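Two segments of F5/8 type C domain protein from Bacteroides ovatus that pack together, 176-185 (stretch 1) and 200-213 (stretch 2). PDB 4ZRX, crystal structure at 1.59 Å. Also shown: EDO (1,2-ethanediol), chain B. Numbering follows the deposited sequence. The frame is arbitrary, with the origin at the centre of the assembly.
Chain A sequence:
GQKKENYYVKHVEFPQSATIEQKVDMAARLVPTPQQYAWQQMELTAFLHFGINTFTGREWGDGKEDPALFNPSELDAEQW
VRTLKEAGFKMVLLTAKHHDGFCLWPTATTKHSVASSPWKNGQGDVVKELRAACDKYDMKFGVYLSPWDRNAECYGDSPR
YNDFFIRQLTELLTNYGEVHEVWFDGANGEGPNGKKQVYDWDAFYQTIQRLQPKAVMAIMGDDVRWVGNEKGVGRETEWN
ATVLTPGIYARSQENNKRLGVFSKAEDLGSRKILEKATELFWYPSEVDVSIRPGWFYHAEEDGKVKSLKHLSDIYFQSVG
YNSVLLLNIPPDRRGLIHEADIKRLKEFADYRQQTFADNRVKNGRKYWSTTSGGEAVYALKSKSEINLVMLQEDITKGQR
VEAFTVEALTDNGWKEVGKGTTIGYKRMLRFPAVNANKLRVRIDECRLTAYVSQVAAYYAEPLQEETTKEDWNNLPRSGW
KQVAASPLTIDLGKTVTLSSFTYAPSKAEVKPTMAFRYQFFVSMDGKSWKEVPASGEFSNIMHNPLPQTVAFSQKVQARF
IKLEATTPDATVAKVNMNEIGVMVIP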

# COMPACT_ATOMS: atom_id res chain seq x y z
N TYR A 176 -11.58 2.83 -26.33
CA TYR A 176 -11.64 1.73 -25.36
C TYR A 176 -12.76 1.96 -24.32
O TYR A 176 -12.53 1.71 -23.11
CB TYR A 176 -10.27 1.65 -24.68
CG TYR A 176 -9.15 1.45 -25.67
CD1 TYR A 176 -8.92 0.17 -26.24
CD2 TYR A 176 -8.41 2.50 -26.15
CE1 TYR A 176 -7.96 -0.01 -27.21
CE2 TYR A 176 -7.44 2.30 -27.12
CZ TYR A 176 -7.20 1.04 -27.63
OH TYR A 176 -6.21 0.91 -28.59
N GLY A 177 -13.93 2.41 -24.78
CA GLY A 177 -15.08 2.50 -23.89
C GLY A 177 -14.86 3.48 -22.74
O GLY A 177 -14.02 4.35 -22.79
N GLU A 178 -15.62 3.28 -21.67
CA GLU A 178 -15.61 4.17 -20.53
C GLU A 178 -14.37 3.96 -19.68
O GLU A 178 -13.96 2.82 -19.45
CB GLU A 178 -16.85 3.91 -19.64
CG GLU A 178 -18.19 4.33 -20.11
CD GLU A 178 -19.18 4.31 -18.93
OE1 GLU A 178 -18.90 3.67 -17.84
OE2 GLU A 178 -20.16 5.01 -19.06
N VAL A 179 -13.81 5.07 -19.23
CA VAL A 179 -12.60 5.12 -18.48
C VAL A 179 -12.91 5.86 -17.17
O VAL A 179 -13.42 7.00 -17.22
CB VAL A 179 -11.50 5.86 -19.22
CG1 VAL A 179 -10.28 6.04 -18.35
CG2 VAL A 179 -11.14 5.15 -20.50
N HIS A 180 -12.65 5.23 -16.03
CA HIS A 180 -12.99 5.82 -14.73
C HIS A 180 -11.85 6.56 -14.04
O HIS A 180 -12.10 7.36 -13.14
CB HIS A 180 -13.61 4.79 -13.83
CG HIS A 180 -15.07 4.57 -14.07
ND1 HIS A 180 -15.55 3.75 -15.09
CD2 HIS A 180 -16.16 5.09 -13.46
CE1 HIS A 180 -16.87 3.78 -15.08
NE2 HIS A 180 -17.26 4.57 -14.10
N GLU A 181 -10.61 6.31 -14.44
CA GLU A 181 -9.48 6.99 -13.81
C GLU A 181 -8.37 7.10 -14.83
O GLU A 181 -8.12 6.12 -15.54
CB GLU A 181 -9.00 6.23 -12.53
CG GLU A 181 -7.81 6.85 -11.78
CD GLU A 181 -7.59 6.34 -10.36
OE1 GLU A 181 -8.44 5.62 -9.84
OE2 GLU A 181 -6.58 6.77 -9.74
N VAL A 182 -7.71 8.26 -14.86
CA VAL A 182 -6.56 8.56 -15.68
C VAL A 182 -5.43 8.99 -14.77
O VAL A 182 -5.57 9.96 -14.02
CB VAL A 182 -6.84 9.70 -16.70
CG1 VAL A 182 -5.65 9.95 -17.54
CG2 VAL A 182 -8.02 9.27 -17.58
N TRP A 183 -4.36 8.18 -14.75
CA TRP A 183 -3.28 8.35 -13.81
C TRP A 183 -2.12 9.02 -14.52
O TRP A 183 -1.60 8.47 -15.51
CB TRP A 183 -2.86 6.96 -13.31
CG TRP A 183 -2.59 6.82 -11.87
CD1 TRP A 183 -3.52 6.58 -10.90
CD2 TRP A 183 -1.32 6.77 -11.19
NE1 TRP A 183 -2.95 6.44 -9.70
CE2 TRP A 183 -1.59 6.50 -9.83
CE3 TRP A 183 -0.00 7.03 -11.57
CZ2 TRP A 183 -0.57 6.40 -8.86
CZ3 TRP A 183 0.98 6.93 -10.63
CH2 TRP A 183 0.71 6.58 -9.30
N PHE A 184 -1.72 10.19 -14.01
CA PHE A 184 -0.58 10.93 -14.53
C PHE A 184 0.50 11.03 -13.46
O PHE A 184 0.48 11.87 -12.55
CB PHE A 184 -1.04 12.33 -14.95
CG PHE A 184 -1.97 12.38 -16.15
CD1 PHE A 184 -1.81 11.55 -17.25
CD2 PHE A 184 -2.92 13.39 -16.22
CE1 PHE A 184 -2.62 11.67 -18.35
CE2 PHE A 184 -3.76 13.53 -17.35
CZ PHE A 184 -3.62 12.65 -18.43
N ASP A 185 1.44 10.09 -13.53
CA ASP A 185 2.54 9.98 -12.61
C ASP A 185 3.36 11.24 -12.62
O ASP A 185 3.61 11.81 -13.70
CB ASP A 185 3.35 8.78 -13.00
CG ASP A 185 4.27 8.29 -11.94
OD1 ASP A 185 4.52 9.02 -10.97
OD2 ASP A 185 4.70 7.13 -12.13
N ASP A 200 0.90 20.85 -20.56
CA ASP A 200 -0.38 21.56 -20.63
C ASP A 200 -1.44 20.71 -19.94
O ASP A 200 -2.33 20.13 -20.55
CB ASP A 200 -0.77 21.84 -22.09
CG ASP A 200 -1.91 22.86 -22.20
OD1 ASP A 200 -2.62 23.12 -21.21
OD2 ASP A 200 -2.08 23.37 -23.32
N TRP A 201 -1.32 20.67 -18.62
CA TRP A 201 -2.22 19.88 -17.77
C TRP A 201 -3.66 20.26 -17.94
O TRP A 201 -4.55 19.41 -17.93
CB TRP A 201 -1.84 20.07 -16.30
CG TRP A 201 -0.51 19.56 -15.91
CD1 TRP A 201 0.47 20.28 -15.39
CD2 TRP A 201 -0.02 18.19 -15.96
NE1 TRP A 201 1.58 19.51 -15.16
CE2 TRP A 201 1.31 18.22 -15.48
CE3 TRP A 201 -0.55 16.99 -16.37
CZ2 TRP A 201 2.10 17.09 -15.37
CZ3 TRP A 201 0.25 15.83 -16.26
CH2 TRP A 201 1.56 15.91 -15.80
N ASP A 202 -3.93 21.55 -18.18
CA ASP A 202 -5.31 21.97 -18.36
C ASP A 202 -5.89 21.41 -19.64
O ASP A 202 -7.02 20.89 -19.63
CB ASP A 202 -5.44 23.50 -18.26
CG ASP A 202 -6.88 23.94 -18.33
OD1 ASP A 202 -7.72 23.52 -17.48
OD2 ASP A 202 -7.19 24.65 -19.27
N ALA A 203 -5.12 21.39 -20.73
CA ALA A 203 -5.61 20.80 -21.97
C ALA A 203 -5.80 19.31 -21.82
O ALA A 203 -6.74 18.75 -22.41
CB ALA A 203 -4.68 21.14 -23.15
N PHE A 204 -4.94 18.65 -21.05
CA PHE A 204 -5.10 17.22 -20.82
C PHE A 204 -6.40 17.02 -20.07
O PHE A 204 -7.17 16.09 -20.34
CB PHE A 204 -3.97 16.61 -19.98
CG PHE A 204 -2.56 16.81 -20.51
CD1 PHE A 204 -2.30 17.29 -21.81
CD2 PHE A 204 -1.48 16.46 -19.71
CE1 PHE A 204 -1.00 17.47 -22.25
CE2 PHE A 204 -0.18 16.64 -20.13
CZ PHE A 204 0.07 17.17 -21.43
N TYR A 205 -6.64 17.89 -19.10
CA TYR A 205 -7.89 17.77 -18.33
C TYR A 205 -9.14 18.01 -19.16
O TYR A 205 -10.15 17.33 -19.00
CB TYR A 205 -7.87 18.71 -17.09
CG TYR A 205 -8.93 18.39 -16.02
CD1 TYR A 205 -9.50 17.13 -15.88
CD2 TYR A 205 -9.33 19.38 -15.15
CE1 TYR A 205 -10.45 16.87 -14.86
CE2 TYR A 205 -10.29 19.17 -14.19
CZ TYR A 205 -10.84 17.91 -14.04
OH TYR A 205 -11.78 17.69 -13.05
N GLN A 206 -9.07 18.99 -20.06
CA GLN A 206 -10.22 19.26 -20.94
C GLN A 206 -10.52 18.07 -21.85
O GLN A 206 -11.69 17.70 -22.01
CB GLN A 206 -10.03 20.56 -21.75
CG GLN A 206 -9.84 21.85 -20.93
CD GLN A 206 -10.74 21.98 -19.71
OE1 GLN A 206 -10.27 22.18 -18.56
NE2 GLN A 206 -12.04 21.80 -19.92
N THR A 207 -9.47 17.35 -22.28
CA THR A 207 -9.66 16.16 -23.08
C THR A 207 -10.38 15.10 -22.32
O THR A 207 -11.32 14.48 -22.82
CB THR A 207 -8.29 15.65 -23.58
OG1 THR A 207 -7.65 16.67 -24.34
CG2 THR A 207 -8.40 14.39 -24.46
N ILE A 208 -9.93 14.87 -21.09
CA ILE A 208 -10.53 13.87 -20.24
C ILE A 208 -12.01 14.18 -20.02
O ILE A 208 -12.88 13.33 -20.18
CB ILE A 208 -9.77 13.78 -18.87
CG1 ILE A 208 -8.36 13.25 -19.08
CG2 ILE A 208 -10.58 13.00 -17.89
CD1 ILE A 208 -7.46 13.40 -17.82
N GLN A 209 -12.28 15.41 -19.64
CA GLN A 209 -13.67 15.83 -19.36
C GLN A 209 -14.61 15.69 -20.56
O GLN A 209 -15.80 15.34 -20.40
CB GLN A 209 -13.68 17.27 -18.86
CG GLN A 209 -13.18 17.39 -17.45
CD GLN A 209 -13.14 18.82 -17.00
OE1 GLN A 209 -14.20 19.39 -16.71
NE2 GLN A 209 -11.98 19.43 -16.97
N ARG A 210 -14.08 15.93 -21.75
CA ARG A 210 -14.90 15.89 -22.96
C ARG A 210 -15.21 14.48 -23.35
O ARG A 210 -16.35 14.16 -23.64
CB ARG A 210 -14.21 16.62 -24.10
CG ARG A 210 -14.98 16.51 -25.41
CD ARG A 210 -14.47 17.51 -26.41
NE ARG A 210 -13.01 17.51 -26.43
CZ ARG A 210 -12.25 16.65 -27.10
NH1 ARG A 210 -12.78 15.70 -27.87
NH2 ARG A 210 -10.94 16.77 -27.01
N LEU A 211 -14.18 13.61 -23.33
CA LEU A 211 -14.32 12.22 -23.72
C LEU A 211 -14.84 11.30 -22.67
O LEU A 211 -15.49 10.29 -22.99
CB LEU A 211 -12.98 11.71 -24.22
CG LEU A 211 -12.45 12.50 -25.43
CD1 LEU A 211 -11.04 12.05 -25.79
CD2 LEU A 211 -13.35 12.37 -26.65
N GLN A 212 -14.62 11.65 -21.41
CA GLN A 212 -14.86 10.72 -20.29
C GLN A 212 -15.40 11.46 -19.09
O GLN A 212 -14.67 11.71 -18.10
CB GLN A 212 -13.58 10.01 -19.93
CG GLN A 212 -13.08 9.06 -21.03
CD GLN A 212 -13.96 7.87 -21.29
OE1 GLN A 212 -14.82 7.47 -20.49
NE2 GLN A 212 -13.77 7.30 -22.47
N PRO A 213 -16.68 11.83 -19.15
CA PRO A 213 -17.28 12.62 -18.09
C PRO A 213 -17.25 11.98 -16.70
O PRO A 213 -17.40 12.71 -15.72
CB PRO A 213 -18.74 12.76 -18.56
CG PRO A 213 -18.72 12.53 -20.02
CD PRO A 213 -17.59 11.66 -20.32
C1 EDO B . 3.26 9.03 -7.82
O1 EDO B . 4.37 8.17 -8.03
C2 EDO B . 3.75 10.40 -7.37
O2 EDO B . 4.14 11.15 -8.54

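The polar part of this contact rests on one side chain. Gln-212, the first residue past the helix to leave helical phi/psi, turns its carboxamide onto the loop that leads into the strand and uses both of its ends there. Val-179 N donates to Gln-212 OE1 at 2.9 Å with an N-H...acceptor angle of 157°, and Gln-212 NE2 donates to Gly-177 O at 3.0 Å with a more bent angle of 135°. A primary amide suits the task because it carries a donor and an acceptor on one planar group, so it can satisfy a backbone carbonyl and a backbone NH two residues apart. Both chi1 and chi2 are m, and its CA-to-CB bond points toward the loop. Gln-212 gives up 83 Å² to the other stretch, the largest share of any residue here, and it is buried; NE2 finds a further hydrogen bond elsewhere in the structure.

The loop presents these backbone groups from Gly-177 and Val-179. Gly-177 has phi/psi of 63/-157, and the positive phi by itself favours glycine. Val-179 offers its backbone NH to the amide while its side chain lies alongside, with Val-179 CB 3.8 Å from Gln-212 CD. Here the two stretches come close, the CA atoms of Val-179 and Gln-212 lying 6.3 Å apart.

Beyond this clamp the contact is apolar. The strand 181-184 runs nearly antiparallel to the helix, at 165°, with a closest approach of 10.8 Å between the axes, and side chains fill the gap. Alternation along the strand sets the pattern: Val-182 and Phe-184 point toward the helix, whereas Glu-181 points away and Trp-183 is out of reach. From the helix, Phe-204 and Ile-208 point toward the strand, about one turn apart, a spacing that puts both on the same face of the helix. Val-182, Phe-184, Phe-204 and Ile-208 are all buried and have no polar side-chain atoms to satisfy; beta-branched valine is also at ease in a strand. Val-182 CG1 meets Ile-208 CD1 at 3.9 Å; the same methyl touches Phe-184 CE2 as well, at 3.7 Å.

Phe-184 is the hub of the packing, with 76 Å² covered by the other stretch and three helix residues in contact. Phe-204 turns its ring edge toward the face of the Phe-184 ring, with centroids 6.0 Å apart and planes at 64°, while Phe-204 CB lies 4.1 Å from Phe-184 CE2. Trp-201, in the first turn of the helix, starts sideways, but its long indole brings its end nearer, so that Trp-201 CZ3 reaches Phe-184 CB at 4.0 Å. That reach matters where the backbones are farther apart: the CA atoms of Phe-184 and Trp-201 are 9.7 Å from each other, against 8.0 Å for those of Val-182 and Ile-208.

The rule to read here is a single amide fastening the loop at one end and hydrophobic side chains packing along the rest, with 373 Å² buried, both sides summed.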